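Local coordinates for protein fimbrial subunit type 1 (Actinomyces oris, PDB 3UXF) that serves as the major structural subunit of type 1 fimbriae, the peptidoglycan-anchored surface fibres through which this oral bacterium adheres, at residues T145-I150 with S325-W330; V47-Q52 with S75-T80; K221-V226 with T294-T299; P210-D213 with G217-I220. All blocks are in the same frame, centred on the assembly; numbering follows the deposited sequence.

Contact 1: T145-I150 with S325-W330; sequences TPDKVI and SPNFTW. With CA (calcium ion), chain E.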
loop_
_atom_site.group_PDB
_atom_site.type_symbol
_atom_site.label_atom_id
_atom_site.label_comp_id
_atom_site.label_asym_id
_atom_site.label_seq_id
_atom_site.Cartn_x
_atom_site.Cartn_y
_atom_site.Cartn_z
ATOM N N THR A 145 -17.663 11.641 1.898
ATOM C CA THR A 145 -16.750 10.537 2.067
ATOM C C THR A 145 -15.499 11.079 2.727
ATOM O O THR A 145 -14.893 11.965 2.161
ATOM C CB THR A 145 -16.341 9.974 0.695
ATOM O OG1 THR A 145 -17.518 9.601 -0.061
ATOM C CG2 THR A 145 -15.430 8.758 0.848
ATOM N N PRO A 146 -15.140 10.561 3.902
ATOM C CA PRO A 146 -13.877 10.971 4.535
ATOM C C PRO A 146 -12.724 10.777 3.549
ATOM O O PRO A 146 -12.793 9.864 2.725
ATOM C CB PRO A 146 -13.729 9.984 5.687
ATOM C CG PRO A 146 -15.142 9.588 6.036
ATOM C CD PRO A 146 -15.851 9.543 4.703
ATOM N N ASP A 147 -11.687 11.603 3.651
ATOM C CA ASP A 147 -10.623 11.575 2.654
ATOM C C ASP A 147 -10.055 10.175 2.386
ATOM O O ASP A 147 -9.710 9.833 1.239
ATOM C CB ASP A 147 -9.457 12.454 3.114
ATOM C CG ASP A 147 -9.796 13.943 3.153
ATOM O OD1 ASP A 147 -10.971 14.363 3.092
ATOM O OD2 ASP A 147 -8.837 14.724 3.305
ATOM N N LYS A 148 -9.895 9.397 3.447
ATOM C CA LYS A 148 -9.229 8.109 3.364
ATOM C C LYS A 148 -10.086 6.995 2.806
ATOM O O LYS A 148 -9.598 5.885 2.602
ATOM C CB LYS A 148 -8.724 7.677 4.733
ATOM C CG LYS A 148 -7.673 8.561 5.352
ATOM C CD LYS A 148 -7.289 8.034 6.731
ATOM C CE LYS A 148 -6.058 8.751 7.271
ATOM N NZ LYS A 148 -4.916 8.560 6.329
ATOM N N VAL A 149 -11.377 7.262 2.593
ATOM C CA VAL A 149 -12.319 6.191 2.285
ATOM C C VAL A 149 -12.612 6.110 0.783
ATOM O O VAL A 149 -12.744 7.109 0.101
ATOM C CB VAL A 149 -13.646 6.437 3.063
ATOM C CG1 VAL A 149 -14.764 5.530 2.531
ATOM C CG2 VAL A 149 -13.410 6.244 4.567
ATOM N N ILE A 150 -12.714 4.903 0.235
ATOM C CA ILE A 150 -13.098 4.762 -1.160
ATOM C C ILE A 150 -14.637 4.892 -1.342
ATOM O O ILE A 150 -15.367 4.155 -0.699
ATOM C CB ILE A 150 -12.661 3.391 -1.692
ATOM C CG1 ILE A 150 -11.128 3.284 -1.608
ATOM C CG2 ILE A 150 -13.068 3.222 -3.166
ATOM C CD1 ILE A 150 -10.627 1.876 -1.817
ATOM N N SER A 325 -12.444 16.843 -5.954
ATOM C CA SER A 325 -13.307 17.188 -4.825
ATOM C C SER A 325 -12.567 18.133 -3.888
ATOM O O SER A 325 -11.397 17.926 -3.579
ATOM C CB SER A 325 -13.765 15.937 -4.070
ATOM O OG SER A 325 -14.679 15.178 -4.852
ATOM N N PRO A 326 -13.251 19.175 -3.407
ATOM C CA PRO A 326 -12.578 20.200 -2.592
ATOM C C PRO A 326 -12.089 19.705 -1.226
ATOM O O PRO A 326 -11.299 20.403 -0.597
ATOM C CB PRO A 326 -13.664 21.288 -2.404
ATOM C CG PRO A 326 -14.951 20.613 -2.711
ATOM C CD PRO A 326 -14.664 19.489 -3.682
ATOM N N ASN A 327 -12.533 18.541 -0.764
ATOM C CA ASN A 327 -12.036 18.039 0.512
ATOM C C ASN A 327 -10.556 17.621 0.459
ATOM O O ASN A 327 -9.905 17.519 1.488
ATOM C CB ASN A 327 -12.867 16.888 1.044
ATOM C CG ASN A 327 -12.881 15.738 0.108
ATOM O OD1 ASN A 327 -13.427 15.838 -0.981
ATOM N ND2 ASN A 327 -12.290 14.629 0.516
ATOM N N PHE A 328 -10.020 17.400 -0.737
ATOM C CA PHE A 328 -8.592 17.096 -0.855
ATOM C C PHE A 328 -7.804 18.393 -0.959
ATOM O O PHE A 328 -7.520 18.896 -2.051
ATOM C CB PHE A 328 -8.321 16.203 -2.075
ATOM C CG PHE A 328 -9.079 14.895 -2.057
ATOM C CD1 PHE A 328 -8.840 13.926 -1.082
ATOM C CD2 PHE A 328 -10.049 14.632 -3.023
ATOM C CE1 PHE A 328 -9.551 12.722 -1.066
ATOM C CE2 PHE A 328 -10.749 13.421 -3.021
ATOM C CZ PHE A 328 -10.499 12.475 -2.045
ATOM N N THR A 329 -7.439 18.950 0.194
ATOM C CA THR A 329 -6.803 20.265 0.187
ATOM C C THR A 329 -5.291 20.223 -0.003
ATOM O O THR A 329 -4.661 21.259 -0.121
ATOM C CB THR A 329 -7.120 21.040 1.460
ATOM O OG1 THR A 329 -6.750 20.250 2.588
ATOM C CG2 THR A 329 -8.636 21.341 1.526
ATOM N N TRP A 330 -4.706 19.026 -0.062
ATOM C CA TRP A 330 -3.302 18.897 -0.413
ATOM C C TRP A 330 -2.819 19.848 -1.488
ATOM O O TRP A 330 -3.406 19.958 -2.561
ATOM C CB TRP A 330 -3.030 17.469 -0.885
ATOM C CG TRP A 330 -1.601 17.211 -1.292
ATOM C CD1 TRP A 330 -1.142 16.943 -2.547
ATOM C CD2 TRP A 330 -0.458 17.184 -0.426
ATOM N NE1 TRP A 330 0.225 16.738 -2.519
ATOM C CE2 TRP A 330 0.660 16.886 -1.223
ATOM C CE3 TRP A 330 -0.282 17.393 0.942
ATOM C CZ2 TRP A 330 1.941 16.776 -0.700
ATOM C CZ3 TRP A 330 1.001 17.265 1.463
ATOM C CH2 TRP A 330 2.086 16.963 0.641
HETATM CA CA CA E . -9.932 16.949 3.830
HETATM O O HOH W 1 -13.124 11.693 0.159
HETATM O O HOH W 2 -7.419 17.493 3.463
#
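D147 and N327 grip one calcium ion from two separate loops. The carboxylate of D147 binds it with both oxygens, but unevenly. D147 OD2 lies 2.5 Å from the calcium, and the bond to D147 OD1 is longer at 2.9 Å. The other segment supplies a backbone ligand, N327 O, 2.4 Å from the calcium. A water, 2.6 Å from the calcium, is a further ligand. It is also hydrogen-bonded to T329 OG1, which ties a third residue to the site.

A direct hydrogen bond joins the same two residues. N327 ND2 donates to D147 OD1 over 2.9 Å, almost straight at 174°. The oxygen lies in the amide plane of N327, yet the donor stands above the plane of the carboxylate. The N327 side chain is placed for this by CG lying between the backbone N and the carbonyl carbon (chi1 60°). OD1 thus meets both the metal and an N-H, which would fix the rotation of the carboxylate. The nearby calcium probably favours its charged form. A second water accepts a weak bond from N327 ND2 and probably donates to T145 O.

Each residue sits in a type I beta turn. Turn P146 to V149 follows strand 136-144 of the N-terminal domain, and turn S325 to F328 follows strand 312-321 of the next beta sandwich. The calcium bridges loops of two domains, consistent with holding them together.

The packing centres on F328. The backbone O of D147 lies at the edge of its ring, 3.7 Å from F328 CE1. Over the centre of one face stands N327 ND2, 3.6 Å above the ring plane.

Contact 2: V47-Q52 with S75-T80; sequences VHKCEQ and SDVEFT
V77 is the first residue of 75-80 to meet the other segment. Its CG2 rests 4.0 Å from K49 CG, and the two side chains cross at about a right angle.

Two residues on, F79 meets both V47 and K49. Its ring receives V47 CG1 over the middle of one face. This is a CH-pi contact, with V47 CG1 3.8 Å from the centroid of the F79 ring and only 10° off the ring normal. In V47, CG1 stands opposite the backbone N (chi1 -176°), and this directs the methyl at the ring.

These residues face each other across the beta sandwich of the N-terminal domain. Strand 44-48 belongs to one sheet and strand 78-84 to the other. No hydrogen bond joins the two segments. The sheets meet through side chains alone here. C50, next to K49, is tied to C71 by a disulfide.

K49 approaches F79 differently, at the rim of the ring. K49 CD comes within 4.0 Å of F79 CZ, near the ring plane, while K49 CB lies 4.1 Å from F79 CE2. A bend at chi2 (70°) runs the lysine chain past that edge. Its buried NZ is satisfied by a salt bridge to E142 and a hydrogen bond to I150 O. A126 and F128 of strand 125-128 also pack against F79.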
loop_
_atom_site.group_PDB
_atom_site.type_symbol
_atom_site.label_atom_id
_atom_site.label_comp_id
_atom_site.label_asym_id
_atom_site.label_seq_id
_atom_site.Cartn_x
_atom_site.Cartn_y
_atom_site.Cartn_z
ATOM N N VAL A 47 -28.203 0.545 4.006
ATOM C CA VAL A 47 -26.990 0.490 3.174
ATOM C C VAL A 47 -25.812 0.118 4.083
ATOM O O VAL A 47 -25.625 0.757 5.108
ATOM C CB VAL A 47 -26.763 1.878 2.530
ATOM C CG1 VAL A 47 -25.541 1.880 1.555
ATOM C CG2 VAL A 47 -28.028 2.315 1.771
ATOM N N HIS A 48 -25.081 -0.939 3.720
ATOM C CA HIS A 48 -23.964 -1.432 4.533
ATOM C C HIS A 48 -22.657 -0.914 3.912
ATOM O O HIS A 48 -22.312 -1.309 2.799
ATOM C CB HIS A 48 -23.964 -2.951 4.512
ATOM C CG HIS A 48 -25.134 -3.567 5.221
ATOM N ND1 HIS A 48 -25.014 -4.240 6.419
ATOM C CD2 HIS A 48 -26.454 -3.601 4.903
ATOM C CE1 HIS A 48 -26.204 -4.657 6.812
ATOM N NE2 HIS A 48 -27.093 -4.282 5.909
ATOM N N LYS A 49 -21.966 -0.012 4.618
ATOM C CA LYS A 49 -20.725 0.566 4.110
ATOM C C LYS A 49 -19.541 -0.183 4.728
ATOM O O LYS A 49 -19.393 -0.236 5.951
ATOM C CB LYS A 49 -20.663 2.058 4.443
ATOM C CG LYS A 49 -19.333 2.731 4.001
ATOM C CD LYS A 49 -19.238 2.833 2.479
ATOM C CE LYS A 49 -17.839 3.412 2.077
ATOM N NZ LYS A 49 -17.784 3.593 0.618
ATOM N N CYS A 50 -18.732 -0.776 3.852
ATOM C CA CYS A 50 -17.633 -1.660 4.247
ATOM C C CYS A 50 -16.353 -1.202 3.569
ATOM O O CYS A 50 -16.384 -0.672 2.471
ATOM C CB CYS A 50 -17.949 -3.093 3.794
ATOM S SG CYS A 50 -19.546 -3.732 4.396
ATOM N N GLU A 51 -15.211 -1.432 4.213
ATOM C CA GLU A 51 -13.932 -0.994 3.648
ATOM C C GLU A 51 -13.612 -1.698 2.336
ATOM O O GLU A 51 -13.109 -1.068 1.404
ATOM C CB GLU A 51 -12.787 -1.271 4.632
ATOM C CG GLU A 51 -12.798 -0.409 5.843
ATOM C CD GLU A 51 -11.460 -0.469 6.612
ATOM O OE1 GLU A 51 -10.518 -1.123 6.117
ATOM O OE2 GLU A 51 -11.357 0.132 7.701
ATOM N N GLN A 52 -13.890 -3.002 2.296
ATOM C CA GLN A 52 -13.624 -3.861 1.140
ATOM C C GLN A 52 -14.896 -4.425 0.539
ATOM O O GLN A 52 -15.812 -4.831 1.260
ATOM C CB GLN A 52 -12.744 -5.052 1.554
ATOM C CG GLN A 52 -11.328 -4.662 1.896
ATOM C CD GLN A 52 -10.656 -3.923 0.762
ATOM O OE1 GLN A 52 -9.954 -2.933 0.987
ATOM N NE2 GLN A 52 -10.866 -4.396 -0.471
ATOM N N SER A 75 -17.411 4.319 9.383
ATOM C CA SER A 75 -18.258 5.352 9.978
ATOM C C SER A 75 -18.107 6.669 9.261
ATOM O O SER A 75 -17.159 6.874 8.514
ATOM C CB SER A 75 -17.903 5.547 11.459
ATOM O OG SER A 75 -16.635 6.175 11.581
ATOM N N ASP A 76 -19.065 7.572 9.487
ATOM C CA ASP A 76 -18.992 8.931 9.000
ATOM C C ASP A 76 -19.067 9.084 7.488
ATOM O O ASP A 76 -18.544 10.046 6.936
ATOM C CB ASP A 76 -17.747 9.670 9.555
ATOM C CG ASP A 76 -17.976 11.150 9.675
ATOM O OD1 ASP A 76 -19.143 11.548 9.931
ATOM O OD2 ASP A 76 -17.019 11.928 9.469
ATOM N N VAL A 77 -19.795 8.182 6.834
ATOM C CA VAL A 77 -20.014 8.276 5.408
ATOM C C VAL A 77 -21.473 8.674 5.195
ATOM O O VAL A 77 -22.342 8.056 5.772
ATOM C CB VAL A 77 -19.772 6.927 4.738
ATOM C CG1 VAL A 77 -20.115 7.000 3.284
ATOM C CG2 VAL A 77 -18.287 6.527 4.912
ATOM N N GLU A 78 -21.710 9.692 4.389
ATOM C CA GLU A 78 -23.098 10.123 4.141
ATOM C C GLU A 78 -23.627 9.499 2.858
ATOM O O GLU A 78 -22.959 9.558 1.820
ATOM C CB GLU A 78 -23.144 11.635 4.004
ATOM C CG GLU A 78 -24.539 12.152 3.800
ATOM C CD GLU A 78 -24.529 13.626 3.445
ATOM O OE1 GLU A 78 -24.360 13.977 2.259
ATOM O OE2 GLU A 78 -24.667 14.443 4.383
ATOM N N PHE A 79 -24.831 8.922 2.913
ATOM C CA PHE A 79 -25.553 8.477 1.725
ATOM C C PHE A 79 -26.768 9.334 1.526
ATOM O O PHE A 79 -27.419 9.705 2.492
ATOM C CB PHE A 79 -25.977 7.010 1.848
ATOM C CG PHE A 79 -24.836 6.062 1.613
ATOM C CD1 PHE A 79 -24.549 5.650 0.341
ATOM C CD2 PHE A 79 -24.047 5.627 2.663
ATOM C CE1 PHE A 79 -23.462 4.786 0.085
ATOM C CE2 PHE A 79 -22.957 4.786 2.414
ATOM C CZ PHE A 79 -22.705 4.336 1.124
ATOM N N THR A 80 -27.025 9.667 0.276
ATOM C CA THR A 80 -28.244 10.360 -0.102
ATOM C C THR A 80 -29.080 9.416 -0.962
ATOM O O THR A 80 -28.562 8.759 -1.856
ATOM C CB THR A 80 -27.920 11.607 -0.890
ATOM O OG1 THR A 80 -27.242 12.520 -0.030
ATOM C CG2 THR A 80 -29.208 12.255 -1.404
#

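Contact 3: K221-V226 with T294-T299; sequences KRYEVV and TKLQVT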
loop_
_atom_site.group_PDB
_atom_site.type_symbol
_atom_site.label_atom_id
_atom_site.label_comp_id
_atom_site.label_asym_id
_atom_site.label_seq_id
_atom_site.Cartn_x
_atom_site.Cartn_y
_atom_site.Cartn_z
ATOM N N LYS A 221 -10.480 14.971 -13.532
ATOM C CA LYS A 221 -10.037 16.362 -13.429
ATOM C C LYS A 221 -8.800 16.565 -12.559
ATOM O O LYS A 221 -8.101 17.564 -12.688
ATOM C CB LYS A 221 -11.175 17.250 -12.923
ATOM C CG LYS A 221 -12.458 17.102 -13.710
ATOM C CD LYS A 221 -12.333 17.717 -15.087
ATOM C CE LYS A 221 -13.694 18.098 -15.639
ATOM N NZ LYS A 221 -14.777 17.887 -14.638
ATOM N N ARG A 222 -8.545 15.616 -11.671
ATOM C CA ARG A 222 -7.366 15.660 -10.822
ATOM C C ARG A 222 -6.966 14.243 -10.450
ATOM O O ARG A 222 -7.802 13.437 -10.061
ATOM C CB ARG A 222 -7.611 16.488 -9.559
ATOM C CG ARG A 222 -6.416 16.514 -8.612
ATOM C CD ARG A 222 -6.676 17.354 -7.372
ATOM N NE ARG A 222 -5.452 17.587 -6.609
ATOM C CZ ARG A 222 -5.424 18.029 -5.356
ATOM N NH1 ARG A 222 -6.555 18.288 -4.718
ATOM N NH2 ARG A 222 -4.264 18.212 -4.743
ATOM N N TYR A 223 -5.681 13.946 -10.580
ATOM C CA TYR A 223 -5.165 12.640 -10.217
ATOM C C TYR A 223 -3.736 12.794 -9.733
ATOM O O TYR A 223 -2.824 13.018 -10.522
ATOM C CB TYR A 223 -5.239 11.672 -11.399
ATOM C CG TYR A 223 -5.112 10.218 -11.005
ATOM C CD1 TYR A 223 -6.236 9.438 -10.778
ATOM C CD2 TYR A 223 -3.868 9.626 -10.859
ATOM C CE1 TYR A 223 -6.123 8.113 -10.420
ATOM C CE2 TYR A 223 -3.744 8.304 -10.501
ATOM C CZ TYR A 223 -4.871 7.549 -10.281
ATOM O OH TYR A 223 -4.746 6.229 -9.927
ATOM N N GLU A 224 -3.556 12.683 -8.424
ATOM C CA GLU A 224 -2.241 12.818 -7.824
ATOM C C GLU A 224 -1.931 11.640 -6.914
ATOM O O GLU A 224 -2.777 11.196 -6.142
ATOM C CB GLU A 224 -2.139 14.136 -7.048
ATOM C CG GLU A 224 -2.230 15.369 -7.934
ATOM C CD GLU A 224 -2.369 16.663 -7.156
ATOM O OE1 GLU A 224 -2.181 16.647 -5.925
ATOM O OE2 GLU A 224 -2.666 17.697 -7.784
ATOM N N VAL A 225 -0.707 11.139 -7.028
ATOM C CA VAL A 225 -0.214 10.078 -6.168
ATOM C C VAL A 225 0.839 10.728 -5.284
ATOM O O VAL A 225 1.829 11.260 -5.782
ATOM C CB VAL A 225 0.404 8.931 -6.976
ATOM C CG1 VAL A 225 0.996 7.886 -6.050
ATOM C CG2 VAL A 225 -0.639 8.314 -7.890
ATOM N N VAL A 226 0.605 10.709 -3.978
ATOM C CA VAL A 226 1.479 11.418 -3.040
ATOM C C VAL A 226 2.249 10.420 -2.234
ATOM O O VAL A 226 1.683 9.455 -1.717
ATOM C CB VAL A 226 0.650 12.318 -2.095
ATOM C CG1 VAL A 226 1.595 13.079 -1.124
ATOM C CG2 VAL A 226 -0.174 13.323 -2.940
ATOM N N THR A 294 -6.854 -1.959 -14.422
ATOM C CA THR A 294 -6.099 -0.966 -15.183
ATOM C C THR A 294 -5.745 0.122 -14.188
ATOM O O THR A 294 -6.640 0.795 -13.681
ATOM C CB THR A 294 -6.990 -0.382 -16.260
ATOM O OG1 THR A 294 -7.439 -1.463 -17.103
ATOM C CG2 THR A 294 -6.248 0.649 -17.088
ATOM N N LYS A 295 -4.455 0.275 -13.871
ATOM C CA LYS A 295 -4.053 1.081 -12.698
ATOM C C LYS A 295 -2.880 1.961 -13.055
ATOM O O LYS A 295 -2.156 1.683 -14.028
ATOM C CB LYS A 295 -3.645 0.161 -11.560
ATOM C CG LYS A 295 -4.873 -0.556 -10.964
ATOM C CD LYS A 295 -4.483 -1.365 -9.772
ATOM C CE LYS A 295 -5.699 -2.062 -9.180
ATOM N NZ LYS A 295 -6.045 -1.560 -7.825
ATOM N N LEU A 296 -2.662 3.020 -12.280
ATOM C CA LEU A 296 -1.397 3.771 -12.434
ATOM C C LEU A 296 -0.328 3.100 -11.579
ATOM O O LEU A 296 -0.583 2.665 -10.472
ATOM C CB LEU A 296 -1.540 5.255 -12.035
ATOM C CG LEU A 296 -0.452 6.170 -12.650
ATOM C CD1 LEU A 296 -0.656 6.457 -14.109
ATOM C CD2 LEU A 296 -0.333 7.475 -11.868
ATOM N N GLN A 297 0.886 3.003 -12.115
ATOM C CA GLN A 297 1.977 2.441 -11.355
ATOM C C GLN A 297 3.125 3.461 -11.358
ATOM O O GLN A 297 3.654 3.857 -12.410
ATOM C CB GLN A 297 2.475 1.125 -11.974
ATOM C CG GLN A 297 3.571 0.480 -11.202
ATOM C CD GLN A 297 4.285 -0.576 -12.032
ATOM O OE1 GLN A 297 5.139 -0.254 -12.886
ATOM N NE2 GLN A 297 3.913 -1.828 -11.825
ATOM N N VAL A 298 3.496 3.885 -10.159
ATOM C CA VAL A 298 4.586 4.838 -9.982
ATOM C C VAL A 298 5.768 4.101 -9.342
ATOM O O VAL A 298 5.642 3.544 -8.263
ATOM C CB VAL A 298 4.130 6.010 -9.079
ATOM C CG1 VAL A 298 5.322 6.879 -8.662
ATOM C CG2 VAL A 298 3.093 6.873 -9.780
ATOM N N THR A 299 6.940 4.203 -9.959
ATOM C CA THR A 299 8.155 3.611 -9.374
ATOM C C THR A 299 9.009 4.777 -8.916
ATOM O O THR A 299 9.240 5.704 -9.722
ATOM C CB THR A 299 8.921 2.778 -10.413
ATOM O OG1 THR A 299 8.078 1.722 -10.888
ATOM C CG2 THR A 299 10.181 2.174 -9.779
#
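Y223 and L296 make the closest approach between these two segments. L296 CD2 comes to 3.8 Å from Y223 CE2, oblique to the ring. The leucine also touches with its base: L296 CB is 4.0 Å from Y223 OH. The two side chains slide past each other in opposite directions.

Both reach the contact with CG turned to the far side from the backbone N. In Y223 chi1 is -163°, and in L296 it is -159°. The leucine then bends at chi2 (75°), and its CD2 branch meets V225 as well as the tyrosine. V225 CG2 lies 4.1 Å from L296 CD2. A looser touch joins V225 CB to V298 CG2 at 4.4 Å. The phenol oxygen of Y223 is held by hydrogen bonds with S208 O and T207 OG1; T207 and S208 lie in strand 201-208.

Strand 224-229 lies in one sheet with strands 269-275 and 312-321. Strand 295-302 lies in another, between 201-208 and 241-245. The contact is thus a piece of the buried core between two sheets of a beta sandwich.

E224 points away from this core. R222 grips it side-on in a salt bridge, with R222 NE 3.0 Å from E224 OE2 and R222 NH2 2.9 Å from E224 OE1. Both nitrogens meet the carboxylate from above its plane. R222 also bonds the backbone oxygens of F328 and W330, while E224 OE2 has a further partner in Q274.

The chemistry is therefore divided. No hydrogen bond crosses between the segments, and the contact is essentially apolar. The charge of buried E224 is paired with R222 on the other side of the sheet.

Contact 4: P210-D213 with G217-I220; sequences PKVD and GARI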
loop_
_atom_site.group_PDB
_atom_site.type_symbol
_atom_site.label_atom_id
_atom_site.label_comp_id
_atom_site.label_asym_id
_atom_site.label_seq_id
_atom_site.Cartn_x
_atom_site.Cartn_y
_atom_site.Cartn_z
ATOM N N PRO A 210 -10.334 5.992 -11.444
ATOM C CA PRO A 210 -11.808 6.042 -11.555
ATOM C C PRO A 210 -12.292 5.771 -12.974
ATOM O O PRO A 210 -11.655 6.198 -13.915
ATOM C CB PRO A 210 -12.140 7.494 -11.186
ATOM C CG PRO A 210 -10.983 7.952 -10.376
ATOM C CD PRO A 210 -9.770 7.230 -10.880
ATOM N N LYS A 211 -13.435 5.095 -13.106
ATOM C CA LYS A 211 -14.065 4.954 -14.422
ATOM C C LYS A 211 -14.995 6.138 -14.687
ATOM O O LYS A 211 -15.921 6.378 -13.912
ATOM C CB LYS A 211 -14.839 3.653 -14.486
ATOM C CG LYS A 211 -15.405 3.339 -15.896
ATOM C CD LYS A 211 -16.133 1.993 -15.882
ATOM C CE LYS A 211 -16.617 1.570 -17.288
ATOM N NZ LYS A 211 -17.185 0.180 -17.276
ATOM N N VAL A 212 -14.712 6.916 -15.722
ATOM C CA VAL A 212 -15.563 8.047 -16.099
ATOM C C VAL A 212 -16.049 7.776 -17.525
ATOM O O VAL A 212 -15.504 6.897 -18.183
ATOM C CB VAL A 212 -14.836 9.398 -16.057
ATOM C CG1 VAL A 212 -14.297 9.683 -14.634
ATOM C CG2 VAL A 212 -13.705 9.448 -17.088
ATOM N N ASP A 213 -17.064 8.521 -17.987
ATOM C CA ASP A 213 -17.682 8.274 -19.296
ATOM C C ASP A 213 -16.867 8.929 -20.382
ATOM O O ASP A 213 -17.194 10.014 -20.900
ATOM C CB ASP A 213 -19.136 8.783 -19.317
ATOM C CG ASP A 213 -19.747 8.753 -20.717
ATOM O OD1 ASP A 213 -19.338 7.901 -21.550
ATOM O OD2 ASP A 213 -20.643 9.592 -20.980
ATOM N N GLY A 217 -17.332 12.462 -23.026
ATOM C CA GLY A 217 -16.620 13.709 -22.838
ATOM C C GLY A 217 -16.125 13.906 -21.420
ATOM O O GLY A 217 -15.428 14.892 -21.171
ATOM N N ALA A 218 -16.462 12.967 -20.537
ATOM C CA ALA A 218 -16.073 13.032 -19.119
ATOM C C ALA A 218 -14.583 12.754 -18.997
ATOM O O ALA A 218 -14.050 11.904 -19.695
ATOM C CB ALA A 218 -16.825 12.014 -18.315
ATOM N N ARG A 219 -13.940 13.459 -18.080
ATOM C CA ARG A 219 -12.498 13.352 -17.900
ATOM C C ARG A 219 -12.207 13.440 -16.425
ATOM O O ARG A 219 -12.785 14.266 -15.722
ATOM C CB ARG A 219 -11.790 14.509 -18.605
ATOM C CG ARG A 219 -12.011 14.589 -20.110
ATOM C CD ARG A 219 -11.358 13.405 -20.787
ATOM N NE ARG A 219 -11.373 13.530 -22.244
ATOM C CZ ARG A 219 -12.312 13.011 -23.031
ATOM N NH1 ARG A 219 -13.321 12.319 -22.515
ATOM N NH2 ARG A 219 -12.232 13.186 -24.347
ATOM N N ILE A 220 -11.292 12.601 -15.952
ATOM C CA ILE A 220 -10.745 12.810 -14.612
ATOM C C ILE A 220 -10.126 14.200 -14.558
ATOM O O ILE A 220 -9.366 14.591 -15.457
ATOM C CB ILE A 220 -9.675 11.755 -14.326
ATOM C CG1 ILE A 220 -10.334 10.389 -14.161
ATOM C CG2 ILE A 220 -8.884 12.176 -13.064
ATOM C CD1 ILE A 220 -9.368 9.171 -14.403
#
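D213 and A218 close this loop with a backbone hydrogen bond. A218 N donates to D213 O over 3.1 Å, bent to 146° at the hydrogen. The donor lies well above the carbonyl plane. A bond from residue i+5 back to residue i defines a pi-turn. G217 takes a positive phi of 110° just before the bond, a conformation suited to glycine.

The chain enters and leaves the turn almost antiparallel, and apolar contacts join the two segments. V212 CB packs on A218 CB at 4.0 Å. One valine branch, V212 CG1, meets I220 CG1 at 4.1 Å, with the two side chains at about a right angle. Further down, I220 CD1 touches P210 CD at 4.0 Å. In I220, CG1 lies opposite the carbonyl carbon (chi1 -70°), which carries CD1 to P210 O and CD. The other branch of the valine makes van der Waals contact with the backbone, V212 CG2 lying 3.6 Å from A218 O.

R219 folds back on the turn. R219 NH1 donates to A218 O over 2.9 Å and also to Y214 O, and the guanidinium makes a cation-pi contact with the ring of Y214.

The loop connects strand 201-208 of one sheet to strand 224-229 of another. One flank rests on helix 277-288: V212 packs on S284, R219 touches R281, and S284 OG bonds I220 N. At its base P210 lies against Y223.

Contact 2 comes first along the chain and closes before the others open. Contact 1 then joins the N-terminal domain to a loop 175 residues later. Contacts 4 and 3, in that order, are nested inside the loop it closes. Contact 1 is about 15 Å, centre to centre, from both contact 2 and contact 3, and touches each. Contacts 2 and 3 do not touch, and their centres are about 24 Å apart. Contact 4 touches contact 3, and its loop links strands from the two sheets of the sandwich whose core holds contact 3. The calcium-bound loops thus connect two sandwich cores, consistent with a fixed domain arrangement in the pilus subunit.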